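Local coordinates for protein MccF (Escherichia coli, PDB 4IIY) that probably acts as an LD-carboxypeptidase-like serine hydrolase of the S66 family and gives self-immunity to the peptide-nucleotide antibiotic microcin C7, at residues S115-L129 and Y144-A156. The protein carries 1 engineered substitution. Sequence-based numbering, arbitrary orientation.
Engineered in segment 144-156: Ala145 (natural residue Ser). With 1EI (5'-O-(L-alpha-glutamylsulfamoyl)inosine), chain K.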
loop_
_atom_site.group_PDB
_atom_site.type_symbol
_atom_site.label_atom_id
_atom_site.label_comp_id
_atom_site.label_asym_id
_atom_site.label_seq_id
_atom_site.Cartn_x
_atom_site.Cartn_y
_atom_site.Cartn_z
ATOM N N SER B 115 -12.365 -18.667 1.149
ATOM C CA SER B 115 -11.040 -18.490 0.589
ATOM C C SER B 115 -10.110 -19.618 1.006
ATOM O O SER B 115 -10.158 -20.052 2.155
ATOM C CB SER B 115 -10.485 -17.158 1.085
ATOM O OG SER B 115 -9.150 -16.972 0.674
ATOM N N THR B 116 -9.252 -20.084 0.103
ATOM C CA THR B 116 -8.193 -21.004 0.523
ATOM C C THR B 116 -7.082 -20.281 1.307
ATOM O O THR B 116 -6.589 -20.794 2.322
ATOM C CB THR B 116 -7.553 -21.745 -0.656
ATOM O OG1 THR B 116 -7.022 -20.786 -1.579
ATOM C CG2 THR B 116 -8.568 -22.653 -1.361
ATOM N N ILE B 117 -6.702 -19.100 0.815
ATOM C CA ILE B 117 -5.636 -18.274 1.376
ATOM C C ILE B 117 -5.668 -16.935 0.645
ATOM O O ILE B 117 -6.298 -16.808 -0.408
ATOM C CB ILE B 117 -4.249 -18.943 1.197
ATOM C CG1 ILE B 117 -3.211 -18.368 2.168
ATOM C CG2 ILE B 117 -3.773 -18.841 -0.255
ATOM C CD1 ILE B 117 -2.005 -19.290 2.380
ATOM N N GLY B 118 -4.975 -15.948 1.192
ATOM C CA GLY B 118 -4.863 -14.644 0.567
ATOM C C GLY B 118 -3.688 -14.528 -0.383
ATOM O O GLY B 118 -3.503 -15.375 -1.262
ATOM N N GLY B 119 -2.909 -13.463 -0.215
ATOM C CA GLY B 119 -1.807 -13.155 -1.101
ATOM C C GLY B 119 -1.700 -11.650 -1.279
ATOM O O GLY B 119 -1.420 -10.923 -0.324
ATOM N N ASP B 120 -1.950 -11.180 -2.499
ATOM C CA ASP B 120 -1.772 -9.774 -2.860
ATOM C C ASP B 120 -2.776 -9.280 -3.904
ATOM O O ASP B 120 -2.884 -8.068 -4.111
ATOM C CB ASP B 120 -0.375 -9.550 -3.445
ATOM C CG ASP B 120 0.720 -9.706 -2.428
ATOM O OD1 ASP B 120 0.999 -8.729 -1.700
ATOM O OD2 ASP B 120 1.314 -10.797 -2.366
ATOM N N ASN B 121 -3.475 -10.190 -4.582
ATOM C CA ASN B 121 -4.015 -9.879 -5.907
ATOM C C ASN B 121 -5.519 -9.999 -6.098
ATOM O O ASN B 121 -6.002 -9.916 -7.232
ATOM C CB ASN B 121 -3.257 -10.691 -6.972
ATOM C CG ASN B 121 -1.796 -10.344 -7.000
ATOM O OD1 ASN B 121 -0.939 -11.185 -6.781
ATOM N ND2 ASN B 121 -1.499 -9.067 -7.216
ATOM N N SER B 122 -6.280 -10.179 -5.029
ATOM C CA SER B 122 -7.712 -10.349 -5.232
ATOM C C SER B 122 -8.400 -9.073 -5.710
ATOM O O SER B 122 -9.438 -9.162 -6.371
ATOM C CB SER B 122 -8.411 -10.943 -4.011
ATOM O OG SER B 122 -8.580 -9.990 -2.987
ATOM N N ASN B 123 -7.822 -7.901 -5.434
ATOM C CA ASN B 123 -8.432 -6.668 -5.945
ATOM C C ASN B 123 -8.587 -6.671 -7.469
ATOM O O ASN B 123 -9.507 -6.044 -7.998
ATOM C CB ASN B 123 -7.743 -5.384 -5.436
ATOM C CG ASN B 123 -6.341 -5.177 -6.007
ATOM O OD1 ASN B 123 -5.589 -6.133 -6.223
ATOM N ND2 ASN B 123 -5.975 -3.912 -6.241
ATOM N N SER B 124 -7.706 -7.379 -8.171
ATOM C CA SER B 124 -7.794 -7.447 -9.631
ATOM C C SER B 124 -9.130 -7.994 -10.122
ATOM O O SER B 124 -9.558 -7.683 -11.236
ATOM C CB SER B 124 -6.697 -8.332 -10.208
ATOM O OG SER B 124 -5.415 -7.772 -10.037
ATOM N N LEU B 125 -9.756 -8.852 -9.322
ATOM C CA LEU B 125 -10.955 -9.568 -9.751
ATOM C C LEU B 125 -12.196 -8.700 -9.783
ATOM O O LEU B 125 -13.180 -9.070 -10.427
ATOM C CB LEU B 125 -11.250 -10.740 -8.811
ATOM C CG LEU B 125 -10.478 -12.047 -8.956
ATOM C CD1 LEU B 125 -8.975 -11.845 -8.813
ATOM C CD2 LEU B 125 -10.999 -13.056 -7.948
ATOM N N LEU B 126 -12.176 -7.577 -9.070
ATOM C CA LEU B 126 -13.408 -6.847 -8.788
ATOM C C LEU B 126 -14.242 -6.399 -9.997
ATOM O O LEU B 126 -15.460 -6.470 -9.936
ATOM C CB LEU B 126 -13.144 -5.702 -7.800
ATOM C CG LEU B 126 -12.787 -6.190 -6.386
ATOM C CD1 LEU B 126 -12.272 -5.032 -5.533
ATOM C CD2 LEU B 126 -13.972 -6.868 -5.716
ATOM N N PRO B 127 -13.606 -5.961 -11.092
ATOM C CA PRO B 127 -14.435 -5.586 -12.248
ATOM C C PRO B 127 -15.165 -6.764 -12.900
ATOM O O PRO B 127 -16.057 -6.530 -13.722
ATOM C CB PRO B 127 -13.416 -4.999 -13.231
ATOM C CG PRO B 127 -12.242 -4.593 -12.384
ATOM C CD PRO B 127 -12.186 -5.647 -11.305
ATOM N N PHE B 128 -14.813 -7.993 -12.537
ATOM C CA PHE B 128 -15.231 -9.185 -13.276
ATOM C C PHE B 128 -16.144 -10.117 -12.484
ATOM O O PHE B 128 -16.580 -11.156 -12.998
ATOM C CB PHE B 128 -13.991 -9.951 -13.757
ATOM C CG PHE B 128 -13.047 -9.106 -14.554
ATOM C CD1 PHE B 128 -13.372 -8.727 -15.850
ATOM C CD2 PHE B 128 -11.853 -8.648 -14.003
ATOM C CE1 PHE B 128 -12.516 -7.923 -16.597
ATOM C CE2 PHE B 128 -10.991 -7.852 -14.735
ATOM C CZ PHE B 128 -11.319 -7.490 -16.038
ATOM N N LEU B 129 -16.441 -9.766 -11.236
ATOM C CA LEU B 129 -17.336 -10.599 -10.433
ATOM C C LEU B 129 -18.775 -10.406 -10.869
ATOM O O LEU B 129 -19.170 -9.316 -11.292
ATOM C CB LEU B 129 -17.215 -10.297 -8.939
ATOM C CG LEU B 129 -15.846 -10.515 -8.312
ATOM C CD1 LEU B 129 -15.958 -10.330 -6.803
ATOM C CD2 LEU B 129 -15.324 -11.904 -8.647
ATOM N N TYR B 144 -9.967 -13.727 4.852
ATOM C CA TYR B 144 -9.323 -12.594 5.513
ATOM C C TYR B 144 -8.110 -12.130 4.718
ATOM O O TYR B 144 -7.876 -12.601 3.602
ATOM C CB TYR B 144 -9.007 -12.913 6.993
ATOM C CG TYR B 144 -7.867 -13.880 7.249
ATOM C CD1 TYR B 144 -6.634 -13.413 7.678
ATOM C CD2 TYR B 144 -8.031 -15.258 7.100
ATOM C CE1 TYR B 144 -5.584 -14.284 7.935
ATOM C CE2 TYR B 144 -6.994 -16.129 7.366
ATOM C CZ TYR B 144 -5.776 -15.637 7.769
ATOM O OH TYR B 144 -4.762 -16.542 8.005
ATOM N N ALA B 145 -7.352 -11.195 5.273
ATOM C CA ALA B 145 -6.080 -10.803 4.681
ATOM C C ALA B 145 -6.334 -10.187 3.307
ATOM O O ALA B 145 -7.198 -9.322 3.179
ATOM C CB ALA B 145 -5.132 -11.989 4.612
ATOM N N ASP B 146 -5.602 -10.598 2.278
ATOM C CA ASP B 146 -5.832 -10.035 0.944
ATOM C C ASP B 146 -7.279 -10.142 0.473
ATOM O O ASP B 146 -7.756 -9.322 -0.335
ATOM C CB ASP B 146 -4.931 -10.714 -0.088
ATOM C CG ASP B 146 -5.136 -10.149 -1.469
ATOM O OD1 ASP B 146 -4.713 -9.002 -1.696
ATOM O OD2 ASP B 146 -5.756 -10.836 -2.312
ATOM N N THR B 147 -7.977 -11.170 0.941
ATOM C CA THR B 147 -9.357 -11.379 0.511
ATOM C C THR B 147 -10.301 -10.261 0.974
ATOM O O THR B 147 -11.431 -10.151 0.491
ATOM C CB THR B 147 -9.840 -12.764 0.954
ATOM O OG1 THR B 147 -8.771 -13.699 0.763
ATOM C CG2 THR B 147 -11.036 -13.208 0.122
ATOM N N THR B 148 -9.828 -9.415 1.888
ATOM C CA THR B 148 -10.513 -8.172 2.208
ATOM C C THR B 148 -11.004 -7.430 0.967
ATOM O O THR B 148 -12.084 -6.847 0.970
ATOM C CB THR B 148 -9.565 -7.228 2.978
ATOM O OG1 THR B 148 -9.211 -7.809 4.237
ATOM C CG2 THR B 148 -10.204 -5.864 3.234
ATOM N N ALA B 149 -10.207 -7.418 -0.096
ATOM C CA ALA B 149 -10.628 -6.682 -1.289
ATOM C C ALA B 149 -11.977 -7.193 -1.804
ATOM O O ALA B 149 -12.835 -6.403 -2.217
ATOM C CB ALA B 149 -9.566 -6.757 -2.376
ATOM N N LEU B 150 -12.167 -8.508 -1.777
ATOM C CA LEU B 150 -13.431 -9.118 -2.188
ATOM C C LEU B 150 -14.540 -8.922 -1.164
ATOM O O LEU B 150 -15.676 -8.623 -1.526
ATOM C CB LEU B 150 -13.270 -10.611 -2.454
ATOM C CG LEU B 150 -12.185 -11.013 -3.441
ATOM C CD1 LEU B 150 -12.311 -12.496 -3.734
ATOM C CD2 LEU B 150 -12.277 -10.195 -4.735
ATOM N N LEU B 151 -14.232 -9.093 0.118
ATOM C CA LEU B 151 -15.250 -8.946 1.155
ATOM C C LEU B 151 -15.812 -7.534 1.145
ATOM O O LEU B 151 -17.035 -7.334 1.179
ATOM C CB LEU B 151 -14.665 -9.252 2.531
ATOM C CG LEU B 151 -14.080 -10.654 2.730
ATOM C CD1 LEU B 151 -13.366 -10.746 4.065
ATOM C CD2 LEU B 151 -15.152 -11.737 2.625
ATOM N N ALA B 152 -14.914 -6.554 1.107
ATOM C CA ALA B 152 -15.321 -5.154 1.107
ATOM C C ALA B 152 -15.965 -4.762 -0.227
ATOM O O ALA B 152 -16.974 -4.051 -0.253
ATOM C CB ALA B 152 -14.133 -4.259 1.419
ATOM N N GLY B 153 -15.377 -5.202 -1.332
ATOM C CA GLY B 153 -15.900 -4.864 -2.641
ATOM C C GLY B 153 -17.293 -5.421 -2.888
ATOM O O GLY B 153 -18.159 -4.747 -3.452
ATOM N N ILE B 154 -17.526 -6.657 -2.467
ATOM C CA ILE B 154 -18.841 -7.270 -2.600
ATOM C C ILE B 154 -19.862 -6.525 -1.745
ATOM O O ILE B 154 -20.979 -6.248 -2.193
ATOM C CB ILE B 154 -18.793 -8.777 -2.268
ATOM C CG1 ILE B 154 -18.058 -9.523 -3.383
ATOM C CG2 ILE B 154 -20.191 -9.333 -2.063
ATOM C CD1 ILE B 154 -17.717 -10.967 -3.060
ATOM N N TYR B 155 -19.490 -6.172 -0.524
ATOM C CA TYR B 155 -20.382 -5.380 0.320
ATOM C C TYR B 155 -20.724 -4.039 -0.339
ATOM O O TYR B 155 -21.889 -3.623 -0.384
ATOM C CB TYR B 155 -19.755 -5.162 1.705
ATOM C CG TYR B 155 -20.560 -4.242 2.592
ATOM C CD1 TYR B 155 -21.747 -4.661 3.171
ATOM C CD2 TYR B 155 -20.140 -2.937 2.832
ATOM C CE1 TYR B 155 -22.487 -3.806 3.976
ATOM C CE2 TYR B 155 -20.870 -2.080 3.638
ATOM C CZ TYR B 155 -22.041 -2.522 4.208
ATOM O OH TYR B 155 -22.763 -1.654 5.005
ATOM N N ALA B 156 -19.710 -3.355 -0.854
ATOM C CA ALA B 156 -19.912 -2.056 -1.495
ATOM C C ALA B 156 -20.887 -2.146 -2.668
ATOM O O ALA B 156 -21.733 -1.263 -2.847
ATOM C CB ALA B 156 -18.574 -1.460 -1.947
HETATM O O6 1EI K . 5.690 -20.382 4.665
HETATM C C6 1EI K . 4.979 -19.958 5.603
HETATM N N1 1EI K . 5.327 -20.154 6.891
HETATM C C2 1EI K . 4.571 -19.709 7.909
HETATM N N3 1EI K . 3.418 -19.042 7.733
HETATM C C5 1EI K . 3.727 -19.232 5.325
HETATM C C4 1EI K . 2.963 -18.785 6.487
HETATM N N7 1EI K . 3.034 -18.845 4.235
HETATM C C8 1EI K . 1.922 -18.200 4.661
HETATM N N9 1EI K . 1.892 -18.169 6.003
HETATM C "C1'" 1EI K . 0.851 -17.548 6.838
HETATM O "O4'" 1EI K . -0.427 -17.598 6.220
HETATM C "C2'" 1EI K . 1.177 -16.077 6.995
HETATM O "O2'" 1EI K . 1.979 -15.876 8.159
HETATM C "C3'" 1EI K . -0.185 -15.434 7.127
HETATM O "O3'" 1EI K . -0.438 -15.132 8.497
HETATM C "C4'" 1EI K . -1.187 -16.481 6.675
HETATM C "C5'" 1EI K . -2.099 -15.958 5.573
HETATM O "O5'" 1EI K . -1.345 -15.621 4.404
HETATM S SBF 1EI K . -2.005 -14.736 3.339
HETATM O OAE 1EI K . -1.471 -15.097 2.044
HETATM O OAF 1EI K . -3.420 -14.980 3.431
HETATM N NAQ 1EI K . -1.679 -13.273 3.728
HETATM C C 1EI K . -2.167 -12.155 3.150
HETATM O O 1EI K . -2.968 -12.082 2.225
HETATM C CA 1EI K . -1.702 -10.855 3.741
HETATM N N 1EI K . -0.694 -11.083 4.762
HETATM C CB 1EI K . -1.182 -9.943 2.635
HETATM C CG 1EI K . -1.545 -8.486 2.905
HETATM C CD 1EI K . -0.583 -7.875 3.900
HETATM O OE1 1EI K . 0.103 -8.629 4.619
HETATM O OE2 1EI K . -0.515 -6.635 3.958
HETATM O O HOH W 1 -8.258 -15.459 2.793
HETATM O O HOH W 2 -5.671 -7.272 -3.507
#
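CG of Asp146 stands anti to the backbone N (chi1 180°), which carries the carboxylate to the loop 119-122, where the syn lone pair of OD2 receives the N-H of Ser122 (N to OD2 2.8 Å, 153° at the hydrogen). In one of its two conformers, Ser122 OG lies between its backbone N and carbonyl carbon (chi1 76°), 2.9 Å from Asp146 O and 3.0 Å from Asp146 OD2, two acceptors competing for one hydroxyl proton. Serine suits this place, being small enough to lie against Ala149 CB while still offering a polar tip. The other carboxylate oxygen, OD1, accepts a hydrogen bond from a water that in turn accepts from Asn123 N. Were Asp146 an alanine, Ser122 N would probably lose its acceptor and the water its carboxylate partner, leaving the loop at 120-122 less firmly held. Further along, the contact turns apolar: Leu150 CD2 meets Leu126 CD2 at 3.9 Å, and Gly153 leaves room for that same Leu126 methyl, which a beta-carbon would strike. At the probable active-site end, Gly119 N (2.8 Å) and Asp146 N (3.0 Å) both donate to the inhibitor carbonyl O, beside Ala145, engineered from the predicted nucleophile Ser. This N-H pair is consistent with an oxyanion hole; the sharp turn with positive phi at Ala145, between strand 140-143 and the helix, is that of a nucleophile elbow.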